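Local coordinates for dual specificity protein phosphatase 8 (Homo sapiens, PDB 4JMK) that probably removes phosphate from phosphotyrosine, phosphoserine and phosphothreonine in proteins and thereby lowers MAP kinase activity, at residues 10-15 with 97-102; 17-22 with 38-43. The protein carries 1 engineered substitution. All coordinates share one frame; numbering follows the deposited sequence.

Interaction 1: 10-15 with 97-102; sequences LYLGSQ and TIAIAY
Leu10 and Leu12, two residues apart on strand 10-13, both turn their side chains to helix 94-107, where Ala99 and Tyr102 receive them. Leu10 loses more surface to the helix than any other residue here. Its CG stands anti to the backbone N (chi1 176°), which carries the branched end up to the helix, and methyl CD2 comes 3.8 Å from CD2 of the Tyr102 ring. The approach is oblique, and the two side chains run past each other in opposite directions. Ala99 loses almost as much surface although its side chain is a single methyl: it sits between the two leucines, with CB 4.1 Å from CD2 of Leu12 and 4.6 Å from CD2 of Leu10. So short a side chain lets the helix backbone come near the strand, the CA atoms of Leu12 and Ala99 being 7.3 Å apart. The longer leucine side chains supply the apolar atoms that reach the helix.

Tyr102 suits its place because it joins an apolar ring to a polar end. The ring also packs on Ile71 and Ile74 of helix 67-79, while OH is hydrogen-bonded to Asp75 and to His9, so the hydroxyl of this buried residue has two polar partners. On the strand side, Leu10 also rests on Val84 and Val86 of the neighbouring strand 83-87.

The side chain of Leu12 lies about 6 Å from that of Ser88, the engineered residue at the predicted phosphocysteine position. This is the sheet-to-helix core of the protein-tyrosine phosphatase fold, in which the helix following the HCXXGXXR phosphate-binding loop packs on the central sheet.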
loop_
_atom_site.group_PDB
_atom_site.type_symbol
_atom_site.label_atom_id
_atom_site.label_comp_id
_atom_site.label_asym_id
_atom_site.label_seq_id
_atom_site.Cartn_x
_atom_site.Cartn_y
_atom_site.Cartn_z
ATOM N N LEU A 10 2.723 -0.316 9.316
ATOM C CA LEU A 10 2.522 -0.672 7.900
ATOM C C LEU A 10 3.501 -1.732 7.392
ATOM O O LEU A 10 4.731 -1.505 7.354
ATOM C CB LEU A 10 2.617 0.601 7.031
ATOM C CG LEU A 10 2.518 0.397 5.515
ATOM C CD1 LEU A 10 1.128 -0.093 5.145
ATOM C CD2 LEU A 10 2.830 1.706 4.804
ATOM N N TYR A 11 2.940 -2.878 7.002
ATOM C CA TYR A 11 3.684 -3.991 6.414
ATOM C C TYR A 11 3.365 -4.146 4.938
ATOM O O TYR A 11 2.262 -3.803 4.493
ATOM C CB TYR A 11 3.308 -5.305 7.106
ATOM C CG TYR A 11 3.798 -5.400 8.525
ATOM C CD1 TYR A 11 3.123 -4.759 9.550
ATOM C CD2 TYR A 11 4.925 -6.158 8.842
ATOM C CE1 TYR A 11 3.564 -4.842 10.857
ATOM C CE2 TYR A 11 5.370 -6.252 10.149
ATOM C CZ TYR A 11 4.681 -5.591 11.152
ATOM O OH TYR A 11 5.112 -5.669 12.460
ATOM N N LEU A 12 4.327 -4.696 4.191
ATOM C CA LEU A 12 4.162 -4.959 2.763
ATOM C C LEU A 12 4.533 -6.428 2.506
ATOM O O LEU A 12 5.593 -6.884 2.934
ATOM C CB LEU A 12 5.079 -4.009 1.970
ATOM C CG LEU A 12 5.065 -4.014 0.446
ATOM C CD1 LEU A 12 3.644 -3.812 -0.048
ATOM C CD2 LEU A 12 5.994 -2.915 -0.088
ATOM N N GLY A 13 3.663 -7.180 1.844
ATOM C CA GLY A 13 3.932 -8.601 1.679
ATOM C C GLY A 13 3.212 -9.249 0.520
ATOM O O GLY A 13 2.636 -8.559 -0.329
ATOM N N SER A 14 3.257 -10.586 0.490
ATOM C CA SER A 14 2.726 -11.385 -0.617
ATOM C C SER A 14 1.462 -12.122 -0.207
ATOM O O SER A 14 1.098 -12.141 0.976
ATOM C CB SER A 14 3.754 -12.430 -1.040
ATOM O OG SER A 14 3.958 -13.375 0.003
ATOM N N GLN A 15 0.808 -12.752 -1.180
ATOM C CA GLN A 15 -0.321 -13.626 -0.873
ATOM C C GLN A 15 0.093 -14.726 0.107
ATOM O O GLN A 15 -0.628 -15.019 1.064
ATOM C CB GLN A 15 -0.902 -14.251 -2.155
ATOM C CG GLN A 15 -1.945 -15.335 -1.859
ATOM C CD GLN A 15 -2.619 -15.851 -3.111
ATOM O OE1 GLN A 15 -3.203 -15.084 -3.876
ATOM N NE2 GLN A 15 -2.535 -17.156 -3.332
ATOM N N THR A 97 3.261 -0.183 -4.849
ATOM C CA THR A 97 2.906 1.177 -5.273
ATOM C C THR A 97 2.011 1.871 -4.239
ATOM O O THR A 97 2.182 3.056 -3.945
ATOM C CB THR A 97 2.258 1.170 -6.674
ATOM O OG1 THR A 97 3.160 0.546 -7.602
ATOM C CG2 THR A 97 1.986 2.601 -7.143
ATOM N N ILE A 98 1.074 1.134 -3.659
ATOM C CA ILE A 98 0.233 1.721 -2.610
ATOM C C ILE A 98 1.055 2.178 -1.406
ATOM O O ILE A 98 0.866 3.298 -0.909
ATOM C CB ILE A 98 -0.902 0.765 -2.204
ATOM C CG1 ILE A 98 -1.903 0.667 -3.358
ATOM C CG2 ILE A 98 -1.613 1.243 -0.906
ATOM C CD1 ILE A 98 -2.949 -0.447 -3.207
ATOM N N ALA A 99 1.985 1.333 -0.955
ATOM C CA ALA A 99 2.876 1.694 0.151
ATOM C C ALA A 99 3.672 2.953 -0.166
ATOM O O ALA A 99 3.848 3.824 0.705
ATOM C CB ALA A 99 3.822 0.546 0.468
ATOM N N ILE A 100 4.165 3.045 -1.399
ATOM C CA ILE A 100 4.942 4.227 -1.811
ATOM C C ILE A 100 4.074 5.471 -1.757
ATOM O O ILE A 100 4.497 6.492 -1.220
ATOM C CB ILE A 100 5.573 4.059 -3.221
ATOM C CG1 ILE A 100 6.599 2.924 -3.181
ATOM C CG2 ILE A 100 6.265 5.356 -3.663
ATOM C CD1 ILE A 100 6.986 2.363 -4.550
ATOM N N ALA A 101 2.863 5.396 -2.304
ATOM C CA ALA A 101 1.949 6.540 -2.248
ATOM C C ALA A 101 1.640 6.958 -0.805
ATOM O O ALA A 101 1.519 8.149 -0.505
ATOM C CB ALA A 101 0.657 6.230 -3.009
ATOM N N TYR A 102 1.496 5.986 0.092
ATOM C CA TYR A 102 1.195 6.313 1.479
ATOM C C TYR A 102 2.310 7.150 2.104
ATOM O O TYR A 102 2.053 8.114 2.836
ATOM C CB TYR A 102 0.970 5.042 2.310
ATOM C CG TYR A 102 0.679 5.372 3.753
ATOM C CD1 TYR A 102 -0.605 5.726 4.158
ATOM C CD2 TYR A 102 1.688 5.362 4.707
ATOM C CE1 TYR A 102 -0.869 6.057 5.489
ATOM C CE2 TYR A 102 1.431 5.688 6.034
ATOM C CZ TYR A 102 0.152 6.030 6.410
ATOM O OH TYR A 102 -0.104 6.355 7.720
#

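Interaction 2: 17-22 with 38-43; sequences DVLNKD and SCPKPD. With SO4 (sulfate ion), chain D.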
loop_
_atom_site.group_PDB
_atom_site.type_symbol
_atom_site.label_atom_id
_atom_site.label_comp_id
_atom_site.label_asym_id
_atom_site.label_seq_id
_atom_site.Cartn_x
_atom_site.Cartn_y
_atom_site.Cartn_z
ATOM N N ASP A 17 2.427 -14.617 2.375
ATOM C CA ASP A 17 2.518 -13.991 3.697
ATOM C C ASP A 17 1.155 -13.866 4.385
ATOM O O ASP A 17 0.978 -14.315 5.525
ATOM C CB ASP A 17 3.141 -12.589 3.602
ATOM C CG ASP A 17 4.601 -12.616 3.211
ATOM O OD1 ASP A 17 5.281 -13.613 3.527
ATOM O OD2 ASP A 17 5.070 -11.629 2.597
ATOM N N VAL A 18 0.195 -13.251 3.701
ATOM C CA VAL A 18 -1.071 -12.876 4.334
ATOM C C VAL A 18 -1.926 -14.102 4.682
ATOM O O VAL A 18 -2.777 -14.043 5.572
ATOM C CB VAL A 18 -1.877 -11.885 3.453
ATOM C CG1 VAL A 18 -2.573 -12.620 2.306
ATOM C CG2 VAL A 18 -2.900 -11.125 4.286
ATOM N N LEU A 19 -1.674 -15.219 4.002
ATOM C CA LEU A 19 -2.435 -16.452 4.244
ATOM C C LEU A 19 -1.766 -17.351 5.282
ATOM O O LEU A 19 -2.328 -18.375 5.693
ATOM C CB LEU A 19 -2.649 -17.222 2.935
ATOM C CG LEU A 19 -3.515 -16.518 1.887
ATOM C CD1 LEU A 19 -3.636 -17.370 0.622
ATOM C CD2 LEU A 19 -4.890 -16.206 2.458
ATOM N N ASN A 20 -0.573 -16.961 5.709
ATOM C CA ASN A 20 0.141 -17.683 6.754
ATOM C C ASN A 20 -0.375 -17.250 8.122
ATOM O O ASN A 20 0.107 -16.254 8.681
ATOM C CB ASN A 20 1.641 -17.393 6.630
ATOM C CG ASN A 20 2.487 -18.245 7.556
ATOM O OD1 ASN A 20 2.121 -18.503 8.703
ATOM N ND2 ASN A 20 3.638 -18.671 7.066
ATOM N N LYS A 21 -1.348 -17.985 8.667
ATOM C CA LYS A 21 -2.008 -17.553 9.906
ATOM C C LYS A 21 -1.019 -17.326 11.039
ATOM O O LYS A 21 -1.108 -16.329 11.760
ATOM C CB LYS A 21 -3.080 -18.554 10.352
ATOM C CG LYS A 21 -3.861 -18.086 11.580
ATOM C CD LYS A 21 -5.056 -18.985 11.866
ATOM C CE LYS A 21 -4.659 -20.213 12.671
ATOM N NZ LYS A 21 -4.216 -19.849 14.067
ATOM N N ASP A 22 -0.063 -18.235 11.179
ATOM C CA ASP A 22 0.925 -18.112 12.242
ATOM C C ASP A 22 1.750 -16.845 12.116
ATOM O O ASP A 22 2.006 -16.175 13.107
ATOM C CB ASP A 22 1.835 -19.336 12.272
ATOM C CG ASP A 22 1.088 -20.596 12.652
ATOM O OD1 ASP A 22 -0.023 -20.473 13.224
ATOM O OD2 ASP A 22 1.612 -21.695 12.370
ATOM N N SER A 38 -7.781 -11.503 -7.525
ATOM C CA SER A 38 -7.787 -12.961 -7.384
ATOM C C SER A 38 -7.391 -13.467 -6.002
ATOM O O SER A 38 -7.795 -14.557 -5.612
ATOM C CB SER A 38 -6.884 -13.595 -8.443
ATOM O OG SER A 38 -5.577 -13.053 -8.371
ATOM N N CYS A 39 -6.607 -12.687 -5.259
ATOM C CA CYS A 39 -6.167 -13.132 -3.938
ATOM C C CYS A 39 -7.342 -13.102 -2.970
ATOM O O CYS A 39 -8.088 -12.123 -2.911
ATOM C CB CYS A 39 -5.030 -12.261 -3.395
ATOM S SG CYS A 39 -3.622 -12.005 -4.529
ATOM N N PRO A 40 -7.515 -14.185 -2.204
ATOM C CA PRO A 40 -8.633 -14.280 -1.258
ATOM C C PRO A 40 -8.358 -13.522 0.040
ATOM O O PRO A 40 -7.189 -13.355 0.425
ATOM C CB PRO A 40 -8.696 -15.782 -0.962
ATOM C CG PRO A 40 -7.258 -16.238 -1.087
ATOM C CD PRO A 40 -6.665 -15.393 -2.203
ATOM N N LYS A 41 -9.416 -13.059 0.706
ATOM C CA LYS A 41 -9.300 -12.604 2.092
ATOM C C LYS A 41 -9.003 -13.834 2.934
ATOM O O LYS A 41 -9.578 -14.897 2.682
ATOM C CB LYS A 41 -10.610 -11.971 2.584
ATOM C CG LYS A 41 -10.593 -11.588 4.076
ATOM C CD LYS A 41 -11.846 -10.827 4.540
ATOM C CE LYS A 41 -13.007 -11.761 4.851
ATOM N NZ LYS A 41 -12.635 -12.735 5.922
ATOM N N PRO A 42 -8.105 -13.706 3.927
ATOM C CA PRO A 42 -7.861 -14.848 4.813
ATOM C C PRO A 42 -9.083 -15.034 5.694
ATOM O O PRO A 42 -9.705 -14.037 6.084
ATOM C CB PRO A 42 -6.676 -14.387 5.673
ATOM C CG PRO A 42 -6.109 -13.168 4.980
ATOM C CD PRO A 42 -7.277 -12.541 4.289
ATOM N N ASP A 43 -9.428 -16.276 6.001
ATOM C CA ASP A 43 -10.632 -16.560 6.780
ATOM C C ASP A 43 -10.565 -15.943 8.164
ATOM O O ASP A 43 -11.601 -15.611 8.764
ATOM C CB ASP A 43 -10.830 -18.070 6.908
ATOM C CG ASP A 43 -11.434 -18.676 5.665
ATOM O OD1 ASP A 43 -12.104 -19.729 5.775
ATOM O OD2 ASP A 43 -11.241 -18.091 4.579
HETATM S S SO4 D . -5.749 -10.503 -10.754
HETATM O O1 SO4 D . -6.608 -11.672 -10.902
HETATM O O2 SO4 D . -6.351 -9.398 -11.496
HETATM O O3 SO4 D . -4.433 -10.811 -11.312
HETATM O O4 SO4 D . -5.621 -10.142 -9.343
#
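Val18 and Leu19, next to each other in segment 17-22, lie crosswise against the prolines of segment 38-43. Val18 meets Pro42 at about a right angle, its CG2 reaching CG of the proline ring at 3.9 Å. The same ring carbon lies 3.5 Å from Val18 O, a buried carbonyl oxygen for which the model offers no hydrogen-bonding partner. Leu19 divides its branches: CD2 packs 4.1 Å from CB of Pro42, while CD1 reaches CG of Pro40 at 4.2 Å. Its chi1 of -65° turns the branch point toward the loop, and with chi2 near 180° each methyl is directed to its own proline. Prolines suit this extended loop: they restrict its backbone and offer compact apolar surfaces to the branched residues.

The side chain of Lys41 curls along the loop, NZ donating to Pro42 O at 3.2 Å and also to Ile45 O. At the other end of the segment, Ser38 N gives a hydrogen bond to sulfate O4 at 3.1 Å. This ion, probably from the crystallisation liquor, is also held by Asn37 N and by Arg94, the arginine of the HCXXGXXR signature, consistent with a loop whose Ser38 end borders the phosphatase phosphate-binding site, while the apolar packing lies farther along it.

In the fold
Interaction 1 belongs to the core, its centre about 3 Å from that of the chain, and all its touching residues are buried; interaction 2, its centre about 16 Å from that of the chain, is partly buried, two of its four touching residues being exposed. Both are apolar, but leucine, alanine and tyrosine join a strand to a helix in the first, whereas valine and leucine meet the rings of two prolines in the second. Strand 10-13 runs on into helix 15-18, so one continuous piece of chain serves both contacts, and Gln15 touches Cys39 and Pro40. Along the chain, interaction 2 is nested within the loop that interaction 1 closes.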